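Local atomic coordinates of maleylacetate reductase (Rhizobium, PDB entry 3W5S), a protein that catalyses the NADH-dependent reduction of maleylacetate to 3-oxoadipate in the catabolism of gamma-resorcylate, an aromatic compound. Residues H259-T264 against R358-R363. Numbering follows the deposited sequence.
With SO4 (sulfate ion), chain C.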
ATOM      1  N   HIS A 259     -20.425   2.212   8.365  1.00 12.28           N
ATOM      2  CA  HIS A 259     -20.433   0.775   8.166  1.00 11.93           C
ATOM      3  C   HIS A 259     -21.212   0.057   9.264  1.00 13.32           C
ATOM      4  O   HIS A 259     -21.921  -0.910   8.967  1.00 14.00           O
ATOM      5  CB  HIS A 259     -19.018   0.204   7.970  1.00 12.23           C
ATOM      6  CG  HIS A 259     -18.381   0.609   6.670  1.00 12.60           C
ATOM      7  ND1 HIS A 259     -17.871   1.876   6.457  1.00 12.53           N
ATOM      8  CD2 HIS A 259     -18.137  -0.083   5.530  1.00 13.52           C
ATOM      9  CE1 HIS A 259     -17.375   1.957   5.232  1.00 12.85           C
ATOM     10  NE2 HIS A 259     -17.506   0.779   4.660  1.00 12.85           N
ATOM     11  N   LYS A 260     -21.131   0.542  10.506  1.00 14.31           N
ATOM     12  CA  LYS A 260     -21.883  -0.067  11.605  1.00 14.30           C
ATOM     13  C   LYS A 260     -23.377  -0.009  11.318  1.00 14.52           C
ATOM     14  O   LYS A 260     -24.072  -1.010  11.498  1.00 14.77           O
ATOM     15  CB  LYS A 260     -21.576   0.623  12.943  1.00 13.93           C
ATOM     16  CG  LYS A 260     -22.335  -0.005  14.138  1.00 16.54           C
ATOM     17  CD  LYS A 260     -21.926  -1.441  14.390  1.00 17.46           C
ATOM     18  CE  LYS A 260     -22.850  -2.093  15.399  1.00 19.31           C
ATOM     19  NZ  LYS A 260     -22.374  -3.498  15.681  1.00 22.99           N
ATOM     20  N   LEU A 261     -23.858   1.160  10.906  1.00 14.71           N
ATOM     21  CA  LEU A 261     -25.298   1.291  10.644  1.00 15.25           C
ATOM     22  C   LEU A 261     -25.704   0.410   9.464  1.00 15.44           C
ATOM     23  O   LEU A 261     -26.772  -0.237   9.491  1.00 16.03           O
ATOM     24  CB  LEU A 261     -25.695   2.738  10.373  1.00 15.57           C
ATOM     25  CG  LEU A 261     -25.486   3.668  11.555  1.00 16.20           C
ATOM     26  CD1 LEU A 261     -26.122   5.037  11.261  1.00 18.59           C
ATOM     27  CD2 LEU A 261     -26.050   3.103  12.847  1.00 19.99           C
ATOM     28  N   CYS A 262     -24.867   0.350   8.428  1.00 14.83           N
ATOM     29  CA  CYS A 262     -25.183  -0.515   7.284  1.00 15.04           C
ATOM     30  C   CYS A 262     -25.271  -1.973   7.719  1.00 15.29           C
ATOM     31  O   CYS A 262     -26.173  -2.711   7.300  1.00 15.96           O
ATOM     32  CB  CYS A 262     -24.148  -0.381   6.166  1.00 15.73           C
ATOM     33  SG  CYS A 262     -24.216   1.195   5.306  1.00 16.16           S
ATOM     34  N   HIS A 263     -24.327  -2.418   8.532  1.00 15.45           N
ATOM     35  CA  HIS A 263     -24.362  -3.802   8.987  1.00 15.76           C
ATOM     36  C   HIS A 263     -25.544  -4.104   9.888  1.00 16.68           C
ATOM     37  O   HIS A 263     -26.125  -5.196   9.815  1.00 17.75           O
ATOM     38  CB  HIS A 263     -23.046  -4.166   9.669  1.00 16.19           C
ATOM     39  CG  HIS A 263     -21.886  -4.032   8.750  1.00 17.55           C
ATOM     40  ND1 HIS A 263     -20.589  -3.893   9.186  1.00 18.71           N
ATOM     41  CD2 HIS A 263     -21.851  -3.906   7.399  1.00 18.38           C
ATOM     42  CE1 HIS A 263     -19.793  -3.750   8.137  1.00 19.77           C
ATOM     43  NE2 HIS A 263     -20.536  -3.740   7.044  1.00 18.93           N
ATOM     44  N   THR A 264     -25.909  -3.141  10.721  1.00 17.04           N
ATOM     45  CA  THR A 264     -27.023  -3.307  11.628  1.00 17.65           C
ATOM     46  C   THR A 264     -28.325  -3.470  10.830  1.00 17.94           C
ATOM     47  O   THR A 264     -29.050  -4.463  10.995  1.00 18.98           O
ATOM     48  CB  THR A 264     -27.109  -2.099  12.568  1.00 17.90           C
ATOM     49  OG1 THR A 264     -25.933  -2.031  13.399  1.00 18.57           O
ATOM     50  CG2 THR A 264     -28.353  -2.216  13.459  1.00 18.28           C
ATOM     51  N   ARG A 358     -30.625   7.326  16.512  1.00 22.74           N
ATOM     52  CA  ARG A 358     -32.051   7.326  16.171  1.00 23.35           C
ATOM     53  C   ARG A 358     -32.414   8.544  15.300  1.00 23.01           C
ATOM     54  O   ARG A 358     -33.135   8.404  14.307  1.00 22.68           O
ATOM     55  CB  ARG A 358     -32.925   7.251  17.431  1.00 24.61           C
ATOM     56  CG  ARG A 358     -34.429   7.340  17.165  1.00 27.47           C
ATOM     57  CD  ARG A 358     -34.921   6.158  16.353  1.00 30.83           C
ATOM     58  NE  ARG A 358     -36.383   6.186  16.218  1.00 34.30           N
ATOM     59  CZ  ARG A 358     -37.032   6.843  15.260  1.00 36.07           C
ATOM     60  NH1 ARG A 358     -36.359   7.529  14.330  1.00 35.09           N
ATOM     61  NH2 ARG A 358     -38.356   6.804  15.225  1.00 36.45           N
ATOM     62  N   ALA A 359     -31.894   9.717  15.662  1.00 22.65           N
ATOM     63  CA  ALA A 359     -32.169  10.936  14.894  1.00 22.32           C
ATOM     64  C   ALA A 359     -31.595  10.851  13.499  1.00 21.04           C
ATOM     65  O   ALA A 359     -32.216  11.277  12.533  1.00 21.37           O
ATOM     66  CB  ALA A 359     -31.611  12.147  15.606  1.00 23.58           C
ATOM     67  N   LEU A 360     -30.385  10.310  13.392  1.00 19.84           N
ATOM     68  CA  LEU A 360     -29.764  10.122  12.079  1.00 17.83           C
ATOM     69  C   LEU A 360     -30.592   9.184  11.204  1.00 18.40           C
ATOM     70  O   LEU A 360     -30.837   9.464  10.021  1.00 18.60           O
ATOM     71  CB  LEU A 360     -28.322   9.623  12.241  1.00 17.88           C
ATOM     72  CG  LEU A 360     -27.398   9.558  11.030  1.00 17.39           C
ATOM     73  CD1 LEU A 360     -25.946   9.459  11.510  1.00 18.94           C
ATOM     74  CD2 LEU A 360     -27.762   8.352  10.158  1.00 18.79           C
ATOM     75  N   LEU A 361     -31.004   8.067  11.793  1.00 18.77           N
ATOM     76  CA  LEU A 361     -31.841   7.116  11.068  1.00 18.14           C
ATOM     77  C   LEU A 361     -33.165   7.750  10.652  1.00 19.35           C
ATOM     78  O   LEU A 361     -33.672   7.451   9.574  1.00 19.27           O
ATOM     79  CB  LEU A 361     -32.073   5.835  11.890  1.00 19.44           C
ATOM     80  CG  LEU A 361     -30.851   4.923  12.108  1.00 19.20           C
ATOM     81  CD1 LEU A 361     -31.294   3.729  13.000  1.00 21.49           C
ATOM     82  CD2 LEU A 361     -30.262   4.418  10.794  1.00 20.04           C
ATOM     83  N   GLN A 362     -33.726   8.620  11.497  1.00 19.02           N
ATOM     84  CA  GLN A 362     -34.934   9.372  11.123  1.00 20.34           C
ATOM     85  C   GLN A 362     -34.690  10.285   9.927  1.00 19.60           C
ATOM     86  O   GLN A 362     -35.499  10.328   9.010  1.00 19.56           O
ATOM     87  CB  GLN A 362     -35.514  10.168  12.297  1.00 21.33           C
ATOM     88  CG  GLN A 362     -36.866  10.799  11.957  1.00 26.25           C
ATOM     89  CD  GLN A 362     -37.940   9.747  11.749  1.00 31.29           C
ATOM     90  OE1 GLN A 362     -38.047   8.797  12.534  1.00 35.58           O
ATOM     91  NE2 GLN A 362     -38.746   9.902  10.688  1.00 31.75           N
ATOM     92  N   ARG A 363     -33.549  10.973   9.907  1.00 18.92           N
ATOM     93  CA  ARG A 363     -33.194  11.780   8.743  1.00 19.39           C
ATOM     94  C   ARG A 363     -33.082  10.918   7.475  1.00 18.44           C
ATOM     95  O   ARG A 363     -33.582  11.298   6.423  1.00 19.26           O
ATOM     96  CB  ARG A 363     -31.886  12.552   8.989  1.00 19.68           C
ATOM     97  CG  ARG A 363     -32.039  13.626  10.077  1.00 21.90           C
ATOM     98  CD  ARG A 363     -30.835  14.573  10.138  1.00 23.99           C
ATOM     99  NE  ARG A 363     -29.591  13.961  10.607  1.00 26.33           N
ATOM    100  CZ  ARG A 363     -29.271  13.717  11.879  1.00 25.65           C
ATOM    101  NH1 ARG A 363     -30.116  13.997  12.866  1.00 28.73           N
ATOM    102  NH2 ARG A 363     -28.088  13.186  12.165  1.00 25.21           N
TER
HETATM  103  S   SO4 C 401     -19.398  -3.645   3.459  1.00 17.28           S
HETATM  104  O1  SO4 C 401     -18.008  -3.279   3.816  1.00 18.94           O
HETATM  105  O2  SO4 C 401     -20.321  -3.015   4.382  1.00 21.29           O
HETATM  106  O3  SO4 C 401     -19.695  -3.205   2.108  1.00 17.63           O
HETATM  107  O4  SO4 C 401     -19.550  -5.080   3.645  1.00 21.68           O
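His263 turns the edge of its imidazole to a sulfate ion, probably from the crystallisation liquor, and gives it a moderately bent hydrogen bond from NE2 to O2 (2.8 Å, N-H...O 153°). Over one face of this ring, near the rim, lies the carbonyl O of His259, whose own ring meets sulfate O1 at its edge, with CD2 3.6 Å from it. Tyr346 OH holds ND1 of His263, so both ring nitrogens are engaged and the rotation of the imidazole is fixed. A leucine in place of His263 would probably cost the sulfate one of its hydrogen bonds and leave the Tyr346 hydroxyl without its mate on the ring. His277, His273 and Asn190 also bond the anion, in a histidine-rich pocket consistent with the metal site of iron-containing alcohol dehydrogenases.

The other side of helix 257-269 makes the apolar contact with 358-363. CG of Leu261 stands anti to its carbonyl carbon (chi1 -64°), and CD1 reaches Leu360 CD2 at 3.9 Å and Leu361 CD2 at 4.2 Å. Between 259-264 and 358-363 these methyls make the whole contact, a slender, buried bridge within the alpha-helical C-terminal domain. Helix 273-289 touches both sides of it, through Leu280 and Thr284 on Leu261 and Tyr287 on Leu360, while helix 334-341 adds Ala341 against Leu261, and strand 155-160 packs on His263.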